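Local coordinates for putative Lipoprotein (Shewanella oneidensis, PDB 3U24) that is of unknown function but binds zinc and calcium ions and, as a DUF885 member of the peptidase MA clan, may be related to zinc metallopeptidases, at residues A[256-260]-A[261-265]; A[523-526]-A[527-531]. All coordinates share one frame; numbering follows the deposited sequence.

Interaction 1: A[256-260]-A[261-265]; sequences AGMTA and KQLYQ
Thr259 and Gln262 form a capping box at the N-terminus of helix 260-289, with Thr259 as the N-cap residue. The box is reciprocal, each side chain serving the other's backbone. Thr259 OG1 accepts from Gln262 N at 3.0 Å, with an N-H...O angle of 162°. In return Gln262 OE1 accepts from Thr259 N at 2.8 Å, and the donor stands 20° from the plane of the amide carbonyl. The threonine can do this because its hydroxyl sits between its own N and carbonyl carbon (chi1 66°), turned to the first turn of the helix. Gln262 reaches back with CG anti to its carbonyl carbon and the chain extended, crossing the threonine side chain at about a right angle; a further, weak bond runs from Thr259 OG1 to Gln262 OE1 at 3.4 Å. Regular helical bonding follows at once, from Leu263 N to Thr259 O and from Tyr264 N to Ala260 O.

The two backbone amides next in line, those of Ala260 and Lys261, are taken by the carboxylate of Glu247 on helix 243-254, so a side chain from the preceding helix also serves amides at this end. Tyr264 stacks on Tyr480 of helix 459-485. Beside the box, selenomethionine Met258 runs obliquely against Leu263: its SE lies 3.9 Å from Leu263 CD1 and 3.8 Å from Leu263 CA, while its CB rests 3.3 Å from Gln262 OE1.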
loop_
_atom_site.group_PDB
_atom_site.type_symbol
_atom_site.label_atom_id
_atom_site.label_comp_id
_atom_site.label_asym_id
_atom_site.label_seq_id
_atom_site.Cartn_x
_atom_site.Cartn_y
_atom_site.Cartn_z
ATOM N N ALA A 256 -11.527 -10.205 1.119
ATOM C CA ALA A 256 -11.338 -11.292 2.070
ATOM C C ALA A 256 -12.541 -12.217 2.021
ATOM O O ALA A 256 -13.662 -11.848 1.583
ATOM C CB ALA A 256 -11.213 -10.740 3.486
ATOM N N GLY A 257 -12.284 -13.407 2.529
ATOM C CA GLY A 257 -13.271 -14.433 2.721
ATOM C C GLY A 257 -13.924 -14.355 4.081
ATOM O O GLY A 257 -14.402 -15.356 4.574
HETATM N N MSE A 258 -13.934 -13.178 4.687
HETATM C CA MSE A 258 -14.670 -12.942 5.941
HETATM C C MSE A 258 -15.055 -11.453 6.007
HETATM O O MSE A 258 -14.595 -10.649 5.162
HETATM C CB MSE A 258 -13.808 -13.346 7.128
HETATM C CG MSE A 258 -12.604 -12.452 7.340
HETATM SE SE MSE A 258 -11.342 -13.047 8.760
HETATM C CE MSE A 258 -9.940 -13.992 7.741
ATOM N N THR A 259 -15.911 -11.086 6.958
ATOM C CA THR A 259 -16.228 -9.656 7.170
ATOM C C THR A 259 -15.129 -8.974 7.992
ATOM O O THR A 259 -14.270 -9.638 8.593
ATOM C CB THR A 259 -17.538 -9.467 7.946
ATOM O OG1 THR A 259 -17.342 -9.982 9.259
ATOM C CG2 THR A 259 -18.721 -10.180 7.259
ATOM N N ALA A 260 -15.217 -7.645 8.091
ATOM C CA ALA A 260 -14.238 -6.859 8.851
ATOM C C ALA A 260 -14.436 -7.171 10.326
ATOM O O ALA A 260 -13.478 -7.305 11.059
ATOM C CB ALA A 260 -14.396 -5.360 8.575
ATOM N N LYS A 261 -15.691 -7.346 10.735
ATOM C CA LYS A 261 -16.005 -7.678 12.117
ATOM C C LYS A 261 -15.351 -9.012 12.451
ATOM O O LYS A 261 -14.751 -9.183 13.473
ATOM C CB LYS A 261 -17.520 -7.776 12.297
ATOM C CG LYS A 261 -17.969 -8.072 13.728
ATOM C CD LYS A 261 -19.475 -7.959 13.831
ATOM C CE LYS A 261 -19.917 -7.808 15.280
ATOM N NZ LYS A 261 -21.371 -8.110 15.373
ATOM N N GLN A 262 -15.454 -9.968 11.545
ATOM C CA GLN A 262 -14.796 -11.238 11.810
ATOM C C GLN A 262 -13.287 -11.095 11.955
ATOM O O GLN A 262 -12.672 -11.708 12.838
ATOM C CB GLN A 262 -15.121 -12.258 10.713
ATOM C CG GLN A 262 -16.464 -12.931 10.840
ATOM C CD GLN A 262 -16.697 -13.798 9.617
ATOM O OE1 GLN A 262 -16.823 -13.294 8.495
ATOM N NE2 GLN A 262 -16.708 -15.112 9.817
ATOM N N LEU A 263 -12.670 -10.311 11.091
ATOM C CA LEU A 263 -11.209 -10.132 11.188
ATOM C C LEU A 263 -10.817 -9.450 12.531
ATOM O O LEU A 263 -9.819 -9.799 13.157
ATOM C CB LEU A 263 -10.696 -9.281 10.047
ATOM C CG LEU A 263 -9.158 -9.164 9.942
ATOM C CD1 LEU A 263 -8.523 -10.474 9.467
ATOM C CD2 LEU A 263 -8.794 -8.017 9.051
ATOM N N TYR A 264 -11.586 -8.441 12.909
ATOM C CA TYR A 264 -11.373 -7.727 14.176
ATOM C C TYR A 264 -11.427 -8.708 15.344
ATOM O O TYR A 264 -10.567 -8.691 16.193
ATOM C CB TYR A 264 -12.440 -6.663 14.379
ATOM C CG TYR A 264 -12.498 -6.076 15.781
ATOM C CD1 TYR A 264 -11.618 -5.088 16.169
ATOM C CD2 TYR A 264 -13.478 -6.485 16.695
ATOM C CE1 TYR A 264 -11.685 -4.548 17.434
ATOM C CE2 TYR A 264 -13.559 -5.954 17.950
ATOM C CZ TYR A 264 -12.647 -4.975 18.316
ATOM O OH TYR A 264 -12.705 -4.423 19.562
ATOM N N GLN A 265 -12.439 -9.557 15.373
ATOM C CA GLN A 265 -12.564 -10.529 16.456
ATOM C C GLN A 265 -11.358 -11.476 16.490
ATOM O O GLN A 265 -10.810 -11.739 17.559
ATOM C CB GLN A 265 -13.899 -11.295 16.382
ATOM C CG GLN A 265 -15.109 -10.346 16.551
ATOM C CD GLN A 265 -16.476 -11.019 16.311
ATOM O OE1 GLN A 265 -16.612 -11.963 15.497
ATOM N NE2 GLN A 265 -17.484 -10.545 17.032
#

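Interaction 2: A[523-526]-A[527-531]; sequences SYYS and GYREI
Tyr525 and Arg529, one helical turn apart on helix 523-542, lie side by side and point the same way, which sets the layout of this contact. Tyr525 holds its ring with CG anti to the backbone N (chi1 -179°), and Arg529 CB lies over one face of that ring. Further out the arginine chain, bent at chi2 and chi3, brings Arg529 CD to 3.5 Å from Tyr525 OH and 3.9 Å from Tyr525 CZ. The guanidinium plane is turned 68° from the ring, so the two flat groups are far from parallel, and the contact between the side chains is made by the aliphatic part of the arginine.

Tyr528 meets the same tyrosine differently. The two side chains cross at a slant, Tyr525 CD1 approaching the edge of the Tyr528 ring in its plane, 3.9 Å from Tyr528 CD2. Beneath the side chains runs ordinary alpha-helical bonding, as from Arg529 N to Tyr525 O at 2.8 Å. Round the helix a water joins Ser526 to Glu530: it lies 2.8 Å from Ser526 OG and donates to Glu530 OE1 at 2.5 Å, while Glu530 OE2 is hydrogen-bonded to Gly257 N in the loop before helix 260-289.

The polar ends of Tyr525 and Arg529 converge on Asp270 of helix 260-289, whose OD2 takes a hydrogen bond from the phenol and a salt bridge from Arg529 NH1; Asp533 holds NH2. Replacing Tyr525 with an alanine would probably leave Asp270 without its phenol partner and open a gap beside the Arg529 methylenes and the Tyr528 edge. Shared between a phenol and a guanidinium, Asp270 is likely to be kept ionised, which would help tie this turn of helix 523-542 to helix 260-289.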
loop_
_atom_site.group_PDB
_atom_site.type_symbol
_atom_site.label_atom_id
_atom_site.label_comp_id
_atom_site.label_asym_id
_atom_site.label_seq_id
_atom_site.Cartn_x
_atom_site.Cartn_y
_atom_site.Cartn_z
ATOM N N SER A 523 -4.956 -4.544 5.728
ATOM C CA SER A 523 -4.599 -5.407 4.615
ATOM C C SER A 523 -3.551 -6.429 5.025
ATOM O O SER A 523 -3.606 -7.614 4.618
ATOM C CB SER A 523 -4.178 -4.587 3.371
ATOM O OG SER A 523 -3.035 -3.782 3.584
ATOM N N TYR A 524 -2.634 -5.991 5.879
ATOM C CA TYR A 524 -1.504 -6.824 6.287
ATOM C C TYR A 524 -1.979 -8.047 7.039
ATOM O O TYR A 524 -1.615 -9.191 6.694
ATOM C CB TYR A 524 -0.519 -6.043 7.137
ATOM C CG TYR A 524 -0.173 -4.717 6.533
ATOM C CD1 TYR A 524 -0.971 -3.593 6.797
ATOM C CD2 TYR A 524 0.934 -4.569 5.710
ATOM C CE1 TYR A 524 -0.687 -2.375 6.240
ATOM C CE2 TYR A 524 1.230 -3.342 5.133
ATOM C CZ TYR A 524 0.431 -2.260 5.406
ATOM O OH TYR A 524 0.673 -1.036 4.870
ATOM N N TYR A 525 -2.809 -7.827 8.048
ATOM C CA TYR A 525 -3.251 -8.920 8.890
ATOM C C TYR A 525 -4.266 -9.809 8.156
ATOM O O TYR A 525 -4.293 -11.012 8.338
ATOM C CB TYR A 525 -3.878 -8.373 10.159
ATOM C CG TYR A 525 -4.354 -9.416 11.109
ATOM C CD1 TYR A 525 -3.470 -10.268 11.738
ATOM C CD2 TYR A 525 -5.696 -9.526 11.409
ATOM C CE1 TYR A 525 -3.910 -11.237 12.614
ATOM C CE2 TYR A 525 -6.154 -10.458 12.314
ATOM C CZ TYR A 525 -5.251 -11.297 12.917
ATOM O OH TYR A 525 -5.743 -12.250 13.758
ATOM N N SER A 526 -5.140 -9.180 7.381
ATOM C CA SER A 526 -6.157 -9.917 6.664
ATOM C C SER A 526 -5.551 -10.958 5.723
ATOM O O SER A 526 -5.888 -12.128 5.804
ATOM C CB SER A 526 -7.029 -8.964 5.901
ATOM O OG SER A 526 -7.915 -9.714 5.107
ATOM N N GLY A 527 -4.593 -10.566 4.915
ATOM C CA GLY A 527 -3.945 -11.540 4.034
ATOM C C GLY A 527 -3.143 -12.594 4.775
ATOM O O GLY A 527 -3.220 -13.777 4.452
ATOM N N TYR A 528 -2.380 -12.167 5.790
ATOM C CA TYR A 528 -1.680 -13.095 6.652
ATOM C C TYR A 528 -2.597 -14.167 7.265
ATOM O O TYR A 528 -2.301 -15.371 7.218
ATOM C CB TYR A 528 -0.963 -12.322 7.739
ATOM C CG TYR A 528 -0.539 -13.136 8.932
ATOM C CD1 TYR A 528 0.392 -14.164 8.809
ATOM C CD2 TYR A 528 -1.037 -12.846 10.196
ATOM C CE1 TYR A 528 0.810 -14.889 9.917
ATOM C CE2 TYR A 528 -0.649 -13.577 11.300
ATOM C CZ TYR A 528 0.268 -14.594 11.159
ATOM O OH TYR A 528 0.631 -15.303 12.271
ATOM N N ARG A 529 -3.716 -13.743 7.813
ATOM C CA ARG A 529 -4.612 -14.655 8.524
ATOM C C ARG A 529 -5.223 -15.619 7.536
ATOM O O ARG A 529 -5.281 -16.820 7.799
ATOM C CB ARG A 529 -5.709 -13.876 9.276
ATOM C CG ARG A 529 -6.332 -14.588 10.481
ATOM C CD ARG A 529 -5.331 -14.968 11.586
ATOM N NE ARG A 529 -5.091 -16.411 11.635
ATOM C CZ ARG A 529 -4.194 -17.024 12.420
ATOM N NH1 ARG A 529 -3.426 -16.358 13.289
ATOM N NH2 ARG A 529 -4.078 -18.342 12.346
ATOM N N GLU A 530 -5.665 -15.110 6.375
ATOM C CA GLU A 530 -6.268 -16.012 5.370
ATOM C C GLU A 530 -5.274 -17.025 4.823
ATOM O O GLU A 530 -5.636 -18.151 4.608
ATOM C CB GLU A 530 -6.927 -15.254 4.206
ATOM C CG GLU A 530 -8.289 -14.658 4.502
ATOM C CD GLU A 530 -8.998 -14.188 3.232
ATOM O OE1 GLU A 530 -8.640 -13.120 2.710
ATOM O OE2 GLU A 530 -9.880 -14.899 2.717
ATOM N N ILE A 531 -4.033 -16.621 4.588
ATOM C CA ILE A 531 -2.994 -17.517 4.063
ATOM C C ILE A 531 -2.616 -18.613 5.078
ATOM O O ILE A 531 -2.597 -19.822 4.735
ATOM C CB ILE A 531 -1.726 -16.750 3.602
ATOM C CG1 ILE A 531 -2.047 -15.858 2.401
ATOM C CG2 ILE A 531 -0.606 -17.713 3.222
ATOM C CD1 ILE A 531 -0.935 -14.879 2.033
HETATM O O HOH W 1 -7.251 -11.071 2.756
#

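Interaction 1 precedes interaction 2 along the chain, separated by more than 250 residues, yet their centres are about 10 Å apart on the same side of the chain's centre. Helix 523-542 packs against the start of helix 260-289 and the loop before it: Leu263 CD1 lies 3.6 Å from Tyr525 CD2, and Glu530 OE2 is 2.8 Å from Gly257 N, a probable hydrogen bond. Both contacts also touch helix 459-485. Interaction 2 stands closer to the zinc site of His408, His414 and Glu439, where the Tyr524 side chain approaches Glu439 to about 4 Å. The pairing thus connects a capped helix start to a helix bordering the metal site.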